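Local coordinates for protein glutaredoxin (PDB 3NZN) that probably catalyses thiol-disulfide exchange through a redox-active pair of cysteines on a thioredoxin-type fold, as glutaredoxins do, at residues Y27-C32 with Y53-E58. Sequence-based numbering, arbitrary orientation.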
ATOM      1  N   TYR A  27       6.219  12.279   4.776  1.00  8.44           N
ATOM      2  CA  TYR A  27       5.914  10.931   4.251  1.00  8.96           C
ATOM      3  C   TYR A  27       5.304  11.064   2.858  1.00  9.48           C
ATOM      4  O   TYR A  27       4.373  11.704   2.669  1.00  9.68           O
ATOM      5  CB  TYR A  27       4.989  10.179   5.186  1.00  9.93           C
ATOM      6  CG  TYR A  27       5.670   9.878   6.496  1.00 11.46           C
ATOM      7  CD1 TYR A  27       6.409   8.716   6.667  1.00 13.87           C
ATOM      8  CD2 TYR A  27       5.542  10.724   7.584  1.00 13.08           C
ATOM      9  CE1 TYR A  27       7.033   8.435   7.881  1.00 17.43           C
ATOM     10  CE2 TYR A  27       6.181  10.434   8.796  1.00 14.86           C
ATOM     11  CZ  TYR A  27       6.899   9.322   8.923  1.00 17.10           C
ATOM     12  OH  TYR A  27       7.461   9.147  10.172  1.00 26.18           O
ATOM     13  N   GLY A  28       5.946  10.360   1.919  1.00  9.40           N
ATOM     14  CA  GLY A  28       5.485  10.417   0.553  1.00  9.48           C
ATOM     15  C   GLY A  28       5.576   9.056  -0.157  1.00  9.34           C
ATOM     16  O   GLY A  28       5.894   8.046   0.484  1.00  9.97           O
ATOM     17  N   LEU A  29       5.348   9.067  -1.438  1.00 10.14           N
ATOM     18  CA  LEU A  29       5.568   7.912  -2.304  1.00 10.66           C
ATOM     19  C   LEU A  29       6.591   8.321  -3.365  1.00 10.85           C
ATOM     20  O   LEU A  29       6.604   9.476  -3.783  1.00 12.07           O
ATOM     21  CB  LEU A  29       4.258   7.499  -2.998  1.00 11.28           C
ATOM     22  CG  LEU A  29       3.080   7.164  -2.104  1.00 11.82           C
ATOM     23  CD1 LEU A  29       1.806   6.863  -2.853  1.00 17.22           C
ATOM     24  CD2 LEU A  29       3.366   6.084  -1.067  1.00 12.75           C
ATOM     25  N   SER A  30       7.394   7.389  -3.832  1.00 11.27           N
ATOM     26  CA  SER A  30       8.379   7.655  -4.803  1.00 12.97           C
ATOM     27  C   SER A  30       7.851   8.145  -6.167  1.00 13.47           C
ATOM     28  O   SER A  30       8.496   8.821  -6.903  1.00 17.93           O
ATOM     29  CB  SER A  30       9.335   6.506  -4.929  1.00 15.57           C
ATOM     30  OG  SER A  30       8.669   5.408  -5.570  1.00 16.70           O
ATOM     31  N   THR A  31       6.641   7.709  -6.459  1.00 14.31           N
ATOM     32  CA  THR A  31       5.831   8.069  -7.629  1.00 17.04           C
ATOM     33  C   THR A  31       4.705   8.942  -7.142  1.00 18.57           C
ATOM     34  O   THR A  31       3.762   8.420  -6.622  1.00 21.55           O
ATOM     35  CB  THR A  31       5.155   6.819  -8.158  1.00 18.71           C
ATOM     36  OG1 THR A  31       4.349   6.415  -7.015  1.00 26.23           O
ATOM     37  CG2 THR A  31       6.181   5.858  -8.546  1.00 25.34           C
ATOM     38  N   CYS A  32       4.878  10.205  -6.930  1.00 16.84           N
ATOM     39  CA  CYS A  32       3.831  11.071  -6.416  1.00 14.34           C
ATOM     40  C   CYS A  32       4.314  12.505  -6.738  1.00 13.98           C
ATOM     41  O   CYS A  32       5.202  13.055  -6.114  1.00 13.48           O
ATOM     42  CB  CYS A  32       3.646  10.903  -4.923  1.00 16.80           C
ATOM     43  SG  CYS A  32       2.736  12.085  -3.981  1.00 18.28           S
ATOM     44  N   TYR A  53       9.989   7.559   1.547  1.00  9.70           N
ATOM     45  CA  TYR A  53       9.145   7.037   0.496  1.00  9.88           C
ATOM     46  C   TYR A  53       8.525   5.706   0.967  1.00  9.32           C
ATOM     47  O   TYR A  53       9.270   4.662   1.031  1.00 10.37           O
ATOM     48  CB  TYR A  53       9.948   6.818  -0.773  1.00 10.68           C
ATOM     49  CG  TYR A  53      10.411   8.103  -1.433  1.00 11.17           C
ATOM     50  CD1 TYR A  53       9.590   9.224  -1.495  1.00 12.14           C
ATOM     51  CD2 TYR A  53      11.647   8.195  -2.000  1.00 13.48           C
ATOM     52  CE1 TYR A  53      10.030  10.388  -2.097  1.00 14.77           C
ATOM     53  CE2 TYR A  53      12.102   9.395  -2.613  1.00 16.49           C
ATOM     54  CZ  TYR A  53      11.281  10.451  -2.632  1.00 16.80           C
ATOM     55  OH  TYR A  53      11.738  11.647  -3.198  1.00 22.07           O
ATOM     56  N   VAL A  54       7.352   5.744   1.411  1.00  9.98           N
ATOM     57  CA  VAL A  54       6.744   4.635   2.135  1.00 11.43           C
ATOM     58  C   VAL A  54       6.635   3.374   1.132  1.00 11.69           C
ATOM     59  O   VAL A  54       6.821   2.241   1.678  1.00 13.34           O
ATOM     60  CB  VAL A  54       5.375   4.987   2.656  1.00 12.37           C
ATOM     61  CG1 VAL A  54       4.660   3.837   3.265  1.00 14.89           C
ATOM     62  CG2 VAL A  54       5.477   6.107   3.771  1.00 12.91           C
ATOM     63  N   ASP A  55       6.454   3.613  -0.095  1.00 12.54           N
ATOM     64  CA  ASP A  55       6.356   2.476  -1.024  1.00 13.57           C
ATOM     65  C   ASP A  55       7.674   1.837  -1.246  1.00 14.35           C
ATOM     66  O   ASP A  55       7.695   0.725  -1.842  1.00 18.95           O
ATOM     67  CB  ASP A  55       5.853   2.950  -2.335  1.00 14.55           C
ATOM     68  CG  ASP A  55       6.746   3.964  -2.988  1.00 12.81           C
ATOM     69  OD1 ASP A  55       7.096   4.999  -2.364  1.00 12.86           O
ATOM     70  OD2 ASP A  55       7.036   3.888  -4.168  1.00 21.03           O
ATOM     71  N   ARG A  56       8.813   2.345  -0.804  1.00 12.08           N
ATOM     72  CA  ARG A  56      10.104   1.746  -0.901  1.00 11.31           C
ATOM     73  C   ARG A  56      10.538   1.047   0.357  1.00 11.26           C
ATOM     74  O   ARG A  56      11.614   0.543   0.431  1.00 12.79           O
ATOM     75  CB  ARG A  56      11.148   2.749  -1.400  1.00 12.07           C
ATOM     76  CG  ARG A  56      10.894   3.092  -2.820  1.00 18.47           C
ATOM     77  CD  ARG A  56      11.942   3.847  -3.438  1.00 17.19           C
ATOM     78  NE  ARG A  56      11.732   3.998  -4.874  1.00 17.55           N
ATOM     79  CZ  ARG A  56      12.374   4.974  -5.527  1.00 18.71           C
ATOM     80  NH1 ARG A  56      13.233   5.707  -4.878  1.00 19.19           N
ATOM     81  NH2 ARG A  56      12.179   5.166  -6.821  1.00 20.50           N
ATOM     82  N   LEU A  57       9.680   1.046   1.351  1.00 13.57           N
ATOM     83  CA  LEU A  57       9.997   0.369   2.604  1.00 15.22           C
ATOM     84  C   LEU A  57       9.449  -1.038   2.581  1.00 16.25           C
ATOM     85  O   LEU A  57       8.466  -1.296   1.916  1.00 19.17           O
ATOM     86  CB  LEU A  57       9.444   1.161   3.768  1.00 14.35           C
ATOM     87  CG  LEU A  57       9.934   2.585   3.984  1.00 16.06           C
ATOM     88  CD1 LEU A  57       9.107   3.211   5.079  1.00 14.87           C
ATOM     89  CD2 LEU A  57      11.456   2.628   4.301  1.00 17.06           C
ATOM     90  N   GLU A  58       9.971  -1.843   3.498  1.00 19.16           N
ATOM     91  CA  GLU A  58       9.700  -3.217   3.658  1.00 20.54           C
ATOM     92  C   GLU A  58       9.444  -3.556   5.110  1.00 18.48           C
ATOM     93  O   GLU A  58       9.989  -2.914   5.964  1.00 20.22           O
ATOM     94  CB  GLU A  58      10.958  -4.005   3.215  1.00 25.87           C
ATOM     95  CG  GLU A  58      11.170  -4.043   1.708  1.00 31.10           C
ATOM     96  CD  GLU A  58      12.262  -3.119   1.200  1.00 33.57           C
ATOM     97  OE1 GLU A  58      13.513  -3.225   1.573  1.00 39.45           O
ATOM     98  OE2 GLU A  58      11.862  -2.310   0.359  1.00 26.55           O
TER
HETATM   99  O   HOH W   1       4.102   3.461  -5.404  1.00 32.98           O
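Tyr53 closes strand 49-53 as the parallel bridge partner of Gly28, and its ring turns one face to Ser30, whose CA stands 4.0 Å from the Tyr53 ring centroid in a CH-pi contact. Gly28 has no side chain to set beside that ring, at whose edge its carbonyl carbon lies. Val54, where a 3-10 turn begins, completes the bridge, its N giving a hydrogen to Gly28 O at 2.9 Å, while its CG2 meets the edge of the Tyr27 ring.

Asp55 then shows how one carboxylate can fasten a loop. With CG folded between backbone N and carbonyl carbon (chi1 61°), both oxygens face Ser30: OD1 accepts from Ser30 N at 2.8 Å on its syn side, 24° out of the carboxylate plane, and OD2 takes the Ser30 OG hydrogen on its syn lone pair at 2.6 Å. A water also donates to OD2. An alanine in place of Asp55 would probably leave Ser30 N and OG without these acceptors and let the turn before Cys32 shift. Ser30 CB sits over the centre of one face of the Arg56 guanidinium, 3.4 Å above its plane, while NH1 bonds to Lys10 O.

The contact thus joins adjacent strand ends just before Cys32, which is disulfide-bonded to Cys35 and sits at the N-cap position of helix 33-45; Tyr27 and Val54 pack on helix 59-72, and Leu29 and Val54 touch Phe78 of strand 77-83.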